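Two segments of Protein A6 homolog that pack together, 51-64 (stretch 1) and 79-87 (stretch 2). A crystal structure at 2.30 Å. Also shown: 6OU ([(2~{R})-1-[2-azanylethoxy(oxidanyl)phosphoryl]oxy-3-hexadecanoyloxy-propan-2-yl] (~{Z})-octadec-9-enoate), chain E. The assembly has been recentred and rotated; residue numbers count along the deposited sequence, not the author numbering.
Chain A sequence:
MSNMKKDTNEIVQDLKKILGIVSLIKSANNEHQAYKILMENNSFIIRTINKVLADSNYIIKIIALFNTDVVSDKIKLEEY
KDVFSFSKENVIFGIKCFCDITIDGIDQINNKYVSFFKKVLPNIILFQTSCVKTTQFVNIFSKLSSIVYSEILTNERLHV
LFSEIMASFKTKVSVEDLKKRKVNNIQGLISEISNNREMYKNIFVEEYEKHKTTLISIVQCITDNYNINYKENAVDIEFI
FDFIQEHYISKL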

# COMPACT_ATOMS: atom_id res chain seq x y z
N LYS A 51 -4.99 -7.35 -13.56
CA LYS A 51 -3.86 -7.01 -14.42
C LYS A 51 -2.58 -6.88 -13.60
O LYS A 51 -1.51 -7.31 -14.03
CB LYS A 51 -4.14 -5.70 -15.18
CG LYS A 51 -3.06 -5.19 -16.10
CD LYS A 51 -3.34 -3.72 -16.47
CE LYS A 51 -3.61 -2.88 -15.21
NZ LYS A 51 -3.97 -1.46 -15.51
N VAL A 52 -2.68 -6.30 -12.41
CA VAL A 52 -1.51 -6.24 -11.53
C VAL A 52 -1.06 -7.64 -11.13
O VAL A 52 0.13 -7.97 -11.23
CB VAL A 52 -1.82 -5.37 -10.31
CG1 VAL A 52 -0.75 -5.54 -9.28
CG2 VAL A 52 -1.91 -3.91 -10.71
N LEU A 53 -2.01 -8.51 -10.74
CA LEU A 53 -1.64 -9.79 -10.15
C LEU A 53 -1.03 -10.75 -11.17
O LEU A 53 -0.22 -11.60 -10.79
CB LEU A 53 -2.86 -10.43 -9.48
CG LEU A 53 -2.93 -10.12 -7.98
CD1 LEU A 53 -2.84 -8.64 -7.70
CD2 LEU A 53 -4.19 -10.71 -7.34
N ALA A 54 -1.38 -10.61 -12.44
CA ALA A 54 -0.84 -11.45 -13.49
C ALA A 54 0.46 -10.90 -14.08
O ALA A 54 1.10 -11.60 -14.88
CB ALA A 54 -1.88 -11.63 -14.60
N ASP A 55 0.86 -9.68 -13.71
CA ASP A 55 2.10 -9.05 -14.16
C ASP A 55 3.20 -9.28 -13.13
O ASP A 55 3.46 -8.45 -12.26
CB ASP A 55 1.90 -7.56 -14.42
CG ASP A 55 3.16 -6.89 -14.97
OD1 ASP A 55 4.17 -7.59 -15.18
OD2 ASP A 55 3.12 -5.66 -15.22
N SER A 56 3.89 -10.41 -13.29
CA SER A 56 4.99 -10.81 -12.42
C SER A 56 6.07 -9.74 -12.26
O SER A 56 6.94 -9.88 -11.39
CB SER A 56 5.63 -12.08 -12.98
N ASN A 57 6.08 -8.69 -13.08
CA ASN A 57 7.10 -7.67 -12.99
C ASN A 57 6.57 -6.34 -12.48
O ASN A 57 7.29 -5.34 -12.50
CB ASN A 57 7.77 -7.48 -14.35
CG ASN A 57 8.78 -8.56 -14.65
OD1 ASN A 57 9.42 -9.09 -13.74
ND2 ASN A 57 8.91 -8.93 -15.92
N TYR A 58 5.33 -6.31 -11.98
CA TYR A 58 4.69 -5.04 -11.67
C TYR A 58 5.50 -4.24 -10.66
O TYR A 58 5.58 -3.01 -10.75
CB TYR A 58 3.27 -5.26 -11.13
CG TYR A 58 2.41 -4.04 -11.31
CD1 TYR A 58 1.87 -3.72 -12.56
CD2 TYR A 58 2.18 -3.19 -10.27
CE1 TYR A 58 1.10 -2.60 -12.72
CE2 TYR A 58 1.43 -2.04 -10.44
CZ TYR A 58 0.88 -1.76 -11.66
OH TYR A 58 0.12 -0.65 -11.83
N ILE A 59 6.14 -4.92 -9.71
CA ILE A 59 6.84 -4.16 -8.67
C ILE A 59 8.06 -3.49 -9.28
O ILE A 59 8.36 -2.32 -9.02
CB ILE A 59 7.22 -5.04 -7.46
CG1 ILE A 59 5.98 -5.41 -6.64
CG2 ILE A 59 8.23 -4.33 -6.58
CD1 ILE A 59 6.15 -6.63 -5.75
N ILE A 60 8.77 -4.24 -10.13
CA ILE A 60 9.96 -3.74 -10.80
C ILE A 60 9.62 -2.59 -11.75
O ILE A 60 10.44 -1.70 -11.99
CB ILE A 60 10.64 -4.91 -11.53
CG1 ILE A 60 11.17 -5.92 -10.51
CG2 ILE A 60 11.72 -4.42 -12.47
CD1 ILE A 60 11.61 -7.21 -11.12
N LYS A 61 8.41 -2.59 -12.30
CA LYS A 61 7.96 -1.46 -13.09
C LYS A 61 7.68 -0.25 -12.21
O LYS A 61 7.87 0.89 -12.64
CB LYS A 61 6.73 -1.85 -13.90
CG LYS A 61 7.03 -2.95 -14.92
CD LYS A 61 5.77 -3.47 -15.60
CE LYS A 61 6.13 -4.54 -16.61
NZ LYS A 61 4.95 -5.09 -17.30
N ILE A 62 7.26 -0.47 -10.96
CA ILE A 62 7.13 0.65 -10.05
C ILE A 62 8.50 1.20 -9.68
O ILE A 62 8.71 2.41 -9.70
CB ILE A 62 6.31 0.24 -8.81
CG1 ILE A 62 4.87 -0.08 -9.23
CG2 ILE A 62 6.28 1.36 -7.83
CD1 ILE A 62 3.95 -0.40 -8.12
N ILE A 63 9.47 0.33 -9.37
CA ILE A 63 10.82 0.82 -9.13
C ILE A 63 11.32 1.63 -10.33
O ILE A 63 11.97 2.67 -10.16
CB ILE A 63 11.80 -0.34 -8.82
CG1 ILE A 63 11.47 -1.03 -7.49
CG2 ILE A 63 13.25 0.15 -8.88
CD1 ILE A 63 12.20 -2.29 -7.27
N ALA A 64 10.99 1.19 -11.56
CA ALA A 64 11.54 1.84 -12.74
C ALA A 64 11.00 3.25 -12.97
O ALA A 64 11.62 4.02 -13.71
CB ALA A 64 11.30 0.98 -13.99
N GLU A 79 18.69 -8.05 -12.21
CA GLU A 79 18.95 -8.30 -10.79
C GLU A 79 17.83 -7.74 -9.93
O GLU A 79 17.66 -8.19 -8.79
CB GLU A 79 20.33 -7.78 -10.34
CG GLU A 79 20.82 -6.49 -10.91
CD GLU A 79 22.34 -6.33 -10.79
OE1 GLU A 79 22.88 -5.27 -11.19
OE2 GLU A 79 23.00 -7.26 -10.28
N TYR A 80 17.02 -6.82 -10.45
CA TYR A 80 15.80 -6.49 -9.73
C TYR A 80 14.72 -7.56 -9.87
O TYR A 80 13.97 -7.77 -8.91
CB TYR A 80 15.23 -5.14 -10.18
CG TYR A 80 15.79 -3.96 -9.43
CD1 TYR A 80 16.29 -4.11 -8.14
CD2 TYR A 80 15.83 -2.71 -10.00
CE1 TYR A 80 16.82 -3.03 -7.47
CE2 TYR A 80 16.35 -1.63 -9.33
CZ TYR A 80 16.84 -1.80 -8.06
OH TYR A 80 17.37 -0.71 -7.41
N LYS A 81 14.60 -8.23 -11.02
CA LYS A 81 13.57 -9.26 -11.14
C LYS A 81 13.88 -10.47 -10.27
O LYS A 81 12.99 -11.27 -10.01
CB LYS A 81 13.35 -9.73 -12.59
CG LYS A 81 12.22 -10.77 -12.86
N ASP A 82 15.14 -10.63 -9.84
CA ASP A 82 15.44 -11.76 -8.98
C ASP A 82 14.86 -11.57 -7.58
O ASP A 82 14.44 -12.55 -6.95
CB ASP A 82 16.95 -11.98 -8.91
CG ASP A 82 17.32 -13.19 -8.07
OD1 ASP A 82 17.16 -14.34 -8.57
OD2 ASP A 82 17.74 -12.99 -6.91
N VAL A 83 14.80 -10.34 -7.09
CA VAL A 83 14.25 -10.11 -5.76
C VAL A 83 12.75 -9.88 -5.80
O VAL A 83 12.00 -10.48 -5.04
CB VAL A 83 14.99 -8.93 -5.10
CG1 VAL A 83 14.28 -8.53 -3.81
CG2 VAL A 83 16.42 -9.31 -4.81
N PHE A 84 12.28 -9.02 -6.71
CA PHE A 84 10.96 -8.43 -6.62
C PHE A 84 9.91 -9.06 -7.53
O PHE A 84 8.72 -8.71 -7.42
CB PHE A 84 11.07 -6.92 -6.89
CG PHE A 84 11.85 -6.16 -5.84
CD1 PHE A 84 11.23 -5.71 -4.68
CD2 PHE A 84 13.21 -5.91 -6.00
CE1 PHE A 84 11.95 -5.01 -3.71
CE2 PHE A 84 13.93 -5.21 -5.04
CZ PHE A 84 13.31 -4.76 -3.90
N SER A 85 10.28 -9.98 -8.42
CA SER A 85 9.27 -10.61 -9.25
C SER A 85 8.53 -11.65 -8.42
O SER A 85 9.13 -12.38 -7.63
CB SER A 85 9.88 -11.25 -10.50
OG SER A 85 10.76 -12.31 -10.18
N PHE A 86 7.21 -11.68 -8.58
CA PHE A 86 6.34 -12.62 -7.90
C PHE A 86 5.58 -13.45 -8.93
O PHE A 86 5.20 -12.94 -9.99
CB PHE A 86 5.35 -11.88 -7.00
CG PHE A 86 4.49 -10.89 -7.75
CD1 PHE A 86 3.29 -11.28 -8.34
CD2 PHE A 86 4.87 -9.56 -7.84
CE1 PHE A 86 2.51 -10.36 -9.02
CE2 PHE A 86 4.09 -8.64 -8.51
CZ PHE A 86 2.90 -9.04 -9.10
N SER A 87 5.35 -14.72 -8.62
CA SER A 87 4.67 -15.59 -9.57
C SER A 87 3.20 -15.73 -9.18
O SER A 87 2.75 -15.24 -8.14
CB SER A 87 5.34 -16.96 -9.61
OG SER A 87 5.25 -17.61 -8.36
C05 6OU E . 0.38 -2.78 -5.87
C06 6OU E . 1.60 -3.68 -5.66
C07 6OU E . 1.60 -4.94 -6.52
C08 6OU E . 2.28 -6.11 -5.80
C09 6OU E . 1.53 -7.43 -5.93
C10 6OU E . 1.67 -8.35 -4.72
C11 6OU E . 2.47 -9.60 -5.07
C12 6OU E . 3.32 -10.12 -3.91
C13 6OU E . 2.62 -11.23 -3.14
C14 6OU E . 3.60 -12.32 -2.75
C15 6OU E . 3.36 -12.84 -1.34
C16 6OU E . 4.28 -14.01 -1.06
O17 6OU E . 4.36 -14.49 0.02
O18 6OU E . 5.05 -14.52 -2.11
C19 6OU E . 6.31 -14.98 -1.73
C20 6OU E . 7.34 -14.42 -2.71
C21 6OU E . 8.72 -14.53 -2.06
O22 6OU E . 9.09 -15.87 -2.15
P23 6OU E . 10.62 -16.24 -2.64
O24 6OU E . 11.12 -17.43 -1.85
O25 6OU E . 11.52 -15.05 -2.42
O26 6OU E . 10.60 -16.61 -4.25
C27 6OU E . 11.81 -16.70 -4.94
C28 6OU E . 11.45 -16.78 -6.42
N29 6OU E . 11.43 -15.45 -7.00
O30 6OU E . 7.04 -13.09 -3.01
C31 6OU E . 8.01 -12.40 -3.74
O32 6OU E . 8.35 -12.81 -4.80
C33 6OU E . 8.63 -11.12 -3.18
C34 6OU E . 8.08 -9.84 -3.80
C35 6OU E . 7.37 -8.96 -2.78
C36 6OU E . 8.29 -7.92 -2.13
C37 6OU E . 7.52 -6.87 -1.33
C38 6OU E . 8.46 -5.97 -0.54
C39 6OU E . 7.74 -5.15 0.54
C40 6OU E . 7.50 -3.70 0.14
C41 6OU E . 8.60 -2.99 -0.01
C42 6OU E . 8.93 -2.78 -1.49

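Helix 79-84 crosses helix 58-64 at 129°, with the axes 9.4 Å apart at their closest. The contact is mostly apolar, and 623 Å² of surface is buried, both sides summed.

Glu 79 points away from stretch 1 and is exposed, as suits a charged side chain. Tyr 80 begins the contact. Its CA-to-CB bond points toward stretch 1, and its ring packs on Ile 63, with CE2 of Tyr 80 3.6 Å from CG2 of Ile 63. CB of Tyr 80 also lies 4.1 Å from CG1 of Ile 60.

Lys 81 is modelled only as far as CG. That atom lies 3.4 Å from OD1 of Asn 57, so the aliphatic base of the lysine makes the contact. Asp 82 points away and Val 83 sideways; neither touches stretch 1.

Phe 84 is buried and points toward stretch 1, where three isoleucines meet it. CD1 of Ile 63 sits over one face of the ring, 4.0 Å from the centroid and 11° off the ring normal, a CH-pi contact. CG2 of Ile 59 is 3.8 Å from CD1 of Phe 84, and CG1 of Ile 60 is 3.8 Å from CB of Phe 84. All three isoleucines have chi1 m and chi2 t and point toward stretch 2. Ile 59, Ile 60 and Ile 63 fall on one side of their helix, so that all three can reach Phe 84.

At Ser 85 the contact turns to backbone. CA of Ser 85 lies 3.2 Å from O of Ser 56, a CA-H...O contact. The small side chain turns back toward the preceding turn of the chain: OG of Ser 85 donates a very short hydrogen bond of 2.5 Å to O of Lys 81.

Phe 86 has the largest area covered by the other stretch. Its N donates a weak hydrogen bond of 3.3 Å to O of Ser 56. In return, CA of Ser 56 makes a CA-H...O contact of 3.2 Å with O of Phe 86. With chi1 p, the ring end comes nearer to stretch 1. CA of Ser 56 lies over one ring face, 4.3 Å from the centroid; C11 of the lipid 6OU covers the opposite face, 3.6 Å from CG of Phe 86. O of Leu 53 approaches the ring edge, 3.5 Å from CE1 of Phe 86. CD1 of Ile 59 packs 3.8 Å from CD2 of Phe 86. A flat aromatic ring suits this slot between backbone and lipid.

Ser 87 points away, and its side chain caps a backbone N just past the stretch.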